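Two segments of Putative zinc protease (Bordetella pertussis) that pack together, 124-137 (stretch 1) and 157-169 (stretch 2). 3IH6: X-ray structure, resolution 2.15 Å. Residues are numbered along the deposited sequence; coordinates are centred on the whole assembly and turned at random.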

# COMPACT_ATOMS: atom_id res chain seq x y z
N ALA E 124 10.68 -21.68 3.57
CA ALA E 124 11.23 -20.44 4.09
C ALA E 124 12.01 -19.66 3.03
O ALA E 124 11.91 -18.41 2.98
CB ALA E 124 12.10 -20.73 5.26
N ARG E 125 12.71 -20.39 2.15
CA ARG E 125 13.45 -19.76 1.05
C ARG E 125 12.52 -19.08 0.07
O ARG E 125 12.76 -17.94 -0.33
CB ARG E 125 14.35 -20.77 0.29
CG ARG E 125 15.54 -20.08 -0.40
CD ARG E 125 16.09 -20.77 -1.67
NE ARG E 125 16.18 -22.24 -1.58
CZ ARG E 125 17.20 -22.91 -1.06
NH1 ARG E 125 17.16 -24.23 -1.04
NH2 ARG E 125 18.26 -22.29 -0.57
N SER E 126 11.46 -19.78 -0.34
CA SER E 126 10.51 -19.16 -1.29
C SER E 126 9.90 -17.85 -0.75
O SER E 126 9.86 -16.83 -1.46
CB SER E 126 9.42 -20.14 -1.74
OG SER E 126 8.66 -19.57 -2.81
N LYS E 127 9.46 -17.89 0.50
CA LYS E 127 8.89 -16.71 1.17
C LYS E 127 9.88 -15.53 1.17
O LYS E 127 9.52 -14.38 0.82
CB LYS E 127 8.49 -17.06 2.60
CG LYS E 127 8.00 -15.85 3.40
CD LYS E 127 7.62 -16.26 4.84
CE LYS E 127 6.43 -15.44 5.31
NZ LYS E 127 6.85 -14.20 6.01
N TRP E 128 11.11 -15.83 1.56
CA TRP E 128 12.20 -14.84 1.68
C TRP E 128 12.47 -14.19 0.34
O TRP E 128 12.56 -12.95 0.26
CB TRP E 128 13.49 -15.50 2.22
CG TRP E 128 14.47 -14.47 2.76
CD1 TRP E 128 14.69 -14.18 4.07
CD2 TRP E 128 15.33 -13.59 2.01
NE1 TRP E 128 15.62 -13.19 4.18
CE2 TRP E 128 16.03 -12.81 2.94
CE3 TRP E 128 15.58 -13.42 0.63
CZ2 TRP E 128 16.99 -11.86 2.56
CZ3 TRP E 128 16.52 -12.45 0.25
CH2 TRP E 128 17.21 -11.68 1.22
N LEU E 129 12.58 -15.01 -0.71
CA LEU E 129 12.95 -14.50 -2.05
C LEU E 129 11.85 -13.69 -2.71
O LEU E 129 12.15 -12.71 -3.38
CB LEU E 129 13.46 -15.61 -2.99
CG LEU E 129 14.78 -16.24 -2.53
CD1 LEU E 129 15.12 -17.42 -3.41
CD2 LEU E 129 15.94 -15.24 -2.47
N THR E 130 10.59 -14.09 -2.51
CA THR E 130 9.39 -13.34 -2.93
C THR E 130 9.36 -11.94 -2.33
O THR E 130 9.03 -10.97 -3.01
CB THR E 130 8.10 -14.12 -2.47
OG1 THR E 130 8.15 -15.45 -2.99
CG2 THR E 130 6.83 -13.46 -2.93
N ALA E 131 9.65 -11.85 -1.03
CA ALA E 131 9.69 -10.55 -0.32
C ALA E 131 10.78 -9.70 -0.94
O ALA E 131 10.54 -8.53 -1.24
CB ALA E 131 9.93 -10.74 1.17
N TRP E 132 11.93 -10.32 -1.20
CA TRP E 132 13.08 -9.66 -1.81
C TRP E 132 12.78 -9.08 -3.21
O TRP E 132 13.17 -7.96 -3.49
CB TRP E 132 14.33 -10.57 -1.86
CG TRP E 132 15.59 -9.76 -2.22
CD1 TRP E 132 16.48 -9.17 -1.34
CD2 TRP E 132 16.04 -9.40 -3.53
NE1 TRP E 132 17.46 -8.51 -2.02
CE2 TRP E 132 17.21 -8.62 -3.37
CE3 TRP E 132 15.58 -9.67 -4.83
CZ2 TRP E 132 17.93 -8.12 -4.47
CZ3 TRP E 132 16.29 -9.16 -5.91
CH2 TRP E 132 17.44 -8.39 -5.72
N GLN E 133 12.09 -9.86 -4.05
CA GLN E 133 11.77 -9.46 -5.41
C GLN E 133 10.76 -8.32 -5.38
O GLN E 133 10.75 -7.47 -6.25
CB GLN E 133 11.17 -10.63 -6.21
CG GLN E 133 12.15 -11.75 -6.65
CD GLN E 133 13.40 -11.24 -7.42
OE1 GLN E 133 13.37 -10.19 -8.08
NE2 GLN E 133 14.51 -11.99 -7.32
N GLN E 134 9.90 -8.34 -4.37
CA GLN E 134 8.91 -7.26 -4.24
C GLN E 134 9.59 -5.97 -3.85
O GLN E 134 9.22 -4.89 -4.36
CB GLN E 134 7.77 -7.63 -3.28
CG GLN E 134 6.77 -8.56 -3.93
CD GLN E 134 5.86 -9.25 -2.93
OE1 GLN E 134 5.51 -8.68 -1.91
NE2 GLN E 134 5.47 -10.49 -3.22
N THR E 135 10.58 -6.07 -2.97
CA THR E 135 11.39 -4.92 -2.59
C THR E 135 12.15 -4.35 -3.77
O THR E 135 12.08 -3.16 -4.05
CB THR E 135 12.39 -5.27 -1.49
OG1 THR E 135 11.67 -5.42 -0.27
CG2 THR E 135 13.42 -4.17 -1.32
N TYR E 136 12.87 -5.23 -4.46
CA TYR E 136 13.75 -4.85 -5.57
C TYR E 136 13.02 -4.18 -6.77
O TYR E 136 13.60 -3.31 -7.47
CB TYR E 136 14.57 -6.10 -5.96
CG TYR E 136 15.35 -5.97 -7.23
CD1 TYR E 136 16.54 -5.23 -7.27
CD2 TYR E 136 14.91 -6.59 -8.41
CE1 TYR E 136 17.27 -5.11 -8.46
CE2 TYR E 136 15.63 -6.47 -9.59
CZ TYR E 136 16.81 -5.74 -9.61
OH TYR E 136 17.52 -5.62 -10.79
N ALA E 137 11.74 -4.54 -6.99
CA ALA E 137 10.99 -4.00 -8.13
C ALA E 137 10.51 -2.54 -7.95
O ALA E 137 10.01 -1.92 -8.88
CB ALA E 137 9.81 -4.91 -8.48
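Stretch 2 157-169: LFFLQRDRVREAK

Stretch 2 packs on stretch 1 as one helix against another in a nearly antiparallel pair, with an aromatic and aliphatic interface that is tied at several points by side-chain hydrogen bonds to backbone carbonyls. Stretch 1 is helical from Ala124 to about Tyr136, continuing a helix that begins earlier in the chain, and stretch 2 forms a helix from Leu157 to about Glu167. The two N-to-C directions differ by 154° (signed crossing angle -154°), and the axes approach to 9.9 Å. The start of stretch 1 therefore lies beside the end of stretch 2: Arg125 CA is 6.6 Å from Val165 CA, and Leu129 CA is 7.1 Å from Arg162 CA. Together the stretches bury 676 Å².

Trp132 makes the most extensive contact on its helix. Its indole nitrogen donates a hydrogen bond to a main-chain carbonyl (Trp132 NE1 to Phe158 O, 3.0 Å), while its five-membered ring forms an offset stack with the Phe158 ring, the centroids 4.5 Å apart and the planes at 23°. Arg162 also covers the indole. Arg162 CG sits over the five-membered ring, 3.4 Å from Trp132 CD2, and the Arg162 guanidinium lies flat on the tryptophan with planes at 15°, placing the charge over the ring system in an off-centre cation-pi contact. At the ring edge, Trp132 CZ2 meets Phe159 CD1 at 3.9 Å. Farther along, Phe158 also touches the next turn of stretch 1: Thr135 CG2 is 3.7 Å from Phe158 CE1 and Tyr136 CB is 4.3 Å from Phe158 CZ.

One turn before Trp132 along stretch 1, Trp128 and Leu129 both pack against Val165. Val165 CG2 lies over the Trp128 ring face, 3.7 Å from Trp128 CD2, and Val165 CG1 is 3.7 Å from Leu129 CD2. The tryptophan also reaches the backbone of stretch 2, with Trp128 CZ3 3.6 Å from Arg162 CA.

At the C-terminal end of the stretch 2 helix, Arg125 extends its guanidinium to two carbonyls. Arg125 NH2 donates to Val165 O and to Ala168 O, each at 3.0 Å and with both oxygens near the guanidinium plane, so one nitrogen links the last part of the helix to Ala168 beyond it. A water reinforces this link, accepting from Arg125 NH1 (2.9 Å) and donating to Ala168 O (2.6 Å). A second water bridges the helices farther along, accepting from Gln133 NE2 at 2.7 Å and from Arg162 NH2 at 3.2 Å.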

# COMPACT_ATOMS: atom_id res chain seq x y z
N LEU E 157 25.31 -5.95 1.50
CA LEU E 157 24.33 -6.86 2.13
C LEU E 157 22.95 -7.01 1.42
O LEU E 157 22.40 -8.14 1.34
CB LEU E 157 24.18 -6.56 3.63
CG LEU E 157 25.46 -6.80 4.45
CD1 LEU E 157 25.30 -6.24 5.85
CD2 LEU E 157 25.74 -8.29 4.50
N PHE E 158 22.37 -5.91 0.94
CA PHE E 158 21.09 -6.00 0.21
C PHE E 158 21.13 -7.08 -0.85
O PHE E 158 20.21 -7.91 -0.95
CB PHE E 158 20.66 -4.65 -0.41
CG PHE E 158 19.37 -4.75 -1.19
CD1 PHE E 158 18.19 -5.12 -0.55
CD2 PHE E 158 19.35 -4.52 -2.54
CE1 PHE E 158 17.01 -5.24 -1.26
CE2 PHE E 158 18.15 -4.64 -3.26
CZ PHE E 158 16.99 -5.00 -2.61
N PHE E 159 22.23 -7.14 -1.61
CA PHE E 159 22.38 -8.15 -2.62
C PHE E 159 22.98 -9.45 -2.12
O PHE E 159 22.60 -10.53 -2.60
CB PHE E 159 23.21 -7.61 -3.80
CG PHE E 159 22.56 -6.47 -4.48
CD1 PHE E 159 21.49 -6.69 -5.36
CD2 PHE E 159 22.96 -5.18 -4.21
CE1 PHE E 159 20.88 -5.62 -5.98
CE2 PHE E 159 22.34 -4.12 -4.83
CZ PHE E 159 21.30 -4.35 -5.72
N LEU E 160 23.90 -9.34 -1.17
CA LEU E 160 24.60 -10.51 -0.68
C LEU E 160 23.67 -11.43 0.09
O LEU E 160 23.76 -12.66 -0.08
CB LEU E 160 25.84 -10.13 0.15
CG LEU E 160 26.65 -11.24 0.86
CD1 LEU E 160 27.24 -12.30 -0.09
CD2 LEU E 160 27.75 -10.61 1.74
N GLN E 161 22.77 -10.85 0.91
CA GLN E 161 21.83 -11.63 1.71
C GLN E 161 20.96 -12.45 0.76
O GLN E 161 20.76 -13.65 0.98
CB GLN E 161 20.95 -10.77 2.67
CG GLN E 161 21.64 -9.97 3.83
CD GLN E 161 22.53 -10.79 4.77
OE1 GLN E 161 23.15 -11.77 4.37
NE2 GLN E 161 22.64 -10.35 6.04
N ARG E 162 20.50 -11.82 -0.32
CA ARG E 162 19.76 -12.52 -1.37
C ARG E 162 20.54 -13.70 -1.92
O ARG E 162 19.99 -14.80 -2.07
CB ARG E 162 19.41 -11.54 -2.51
CG ARG E 162 18.28 -12.01 -3.42
CD ARG E 162 18.78 -12.75 -4.62
NE ARG E 162 19.49 -11.83 -5.49
CZ ARG E 162 19.23 -11.68 -6.79
NH1 ARG E 162 19.94 -10.80 -7.49
NH2 ARG E 162 18.29 -12.41 -7.37
N ASP E 163 21.83 -13.49 -2.23
CA ASP E 163 22.64 -14.54 -2.82
C ASP E 163 22.84 -15.70 -1.86
O ASP E 163 22.73 -16.86 -2.26
CB ASP E 163 23.99 -14.03 -3.35
CG ASP E 163 23.85 -13.25 -4.66
OD1 ASP E 163 22.92 -13.56 -5.46
OD2 ASP E 163 24.65 -12.32 -4.88
N ARG E 164 23.09 -15.37 -0.60
CA ARG E 164 23.26 -16.35 0.47
C ARG E 164 21.98 -17.16 0.69
O ARG E 164 22.04 -18.33 0.99
CB ARG E 164 23.61 -15.64 1.76
CG ARG E 164 25.04 -15.14 1.81
CD ARG E 164 25.24 -14.20 2.98
NE ARG E 164 26.68 -14.00 3.20
CZ ARG E 164 27.22 -13.13 4.04
NH1 ARG E 164 26.48 -12.31 4.79
NH2 ARG E 164 28.54 -13.06 4.13
N VAL E 165 20.83 -16.52 0.54
CA VAL E 165 19.55 -17.22 0.71
C VAL E 165 19.30 -18.18 -0.46
O VAL E 165 18.95 -19.34 -0.24
CB VAL E 165 18.37 -16.24 0.90
CG1 VAL E 165 17.00 -16.92 0.60
CG2 VAL E 165 18.41 -15.66 2.29
N ARG E 166 19.49 -17.73 -1.68
CA ARG E 166 19.27 -18.63 -2.82
C ARG E 166 20.21 -19.84 -2.86
O ARG E 166 19.84 -20.85 -3.44
CB ARG E 166 19.24 -17.88 -4.15
CG ARG E 166 20.43 -17.04 -4.42
CD ARG E 166 20.12 -16.03 -5.50
NE ARG E 166 20.55 -16.47 -6.83
CZ ARG E 166 21.81 -16.53 -7.23
NH1 ARG E 166 22.80 -16.21 -6.40
NH2 ARG E 166 22.09 -16.95 -8.47
N GLU E 167 21.36 -19.77 -2.19
CA GLU E 167 22.36 -20.84 -2.20
C GLU E 167 22.43 -21.63 -0.89
O GLU E 167 23.15 -22.62 -0.78
CB GLU E 167 23.73 -20.27 -2.55
N ALA E 168 21.66 -21.14 0.09
CA ALA E 168 21.47 -21.75 1.39
C ALA E 168 21.40 -23.27 1.38
O ALA E 168 20.49 -23.83 0.80
CB ALA E 168 20.22 -21.23 1.99
N LYS E 169 22.32 -23.91 2.08
CA LYS E 169 22.29 -25.36 2.26
C LYS E 169 21.57 -25.66 3.55
O LYS E 169 21.58 -24.83 4.48
CB LYS E 169 23.72 -25.95 2.33
O HOH W 1 19.43 -25.94 -0.30
O HOH W 2 15.78 -14.21 -6.40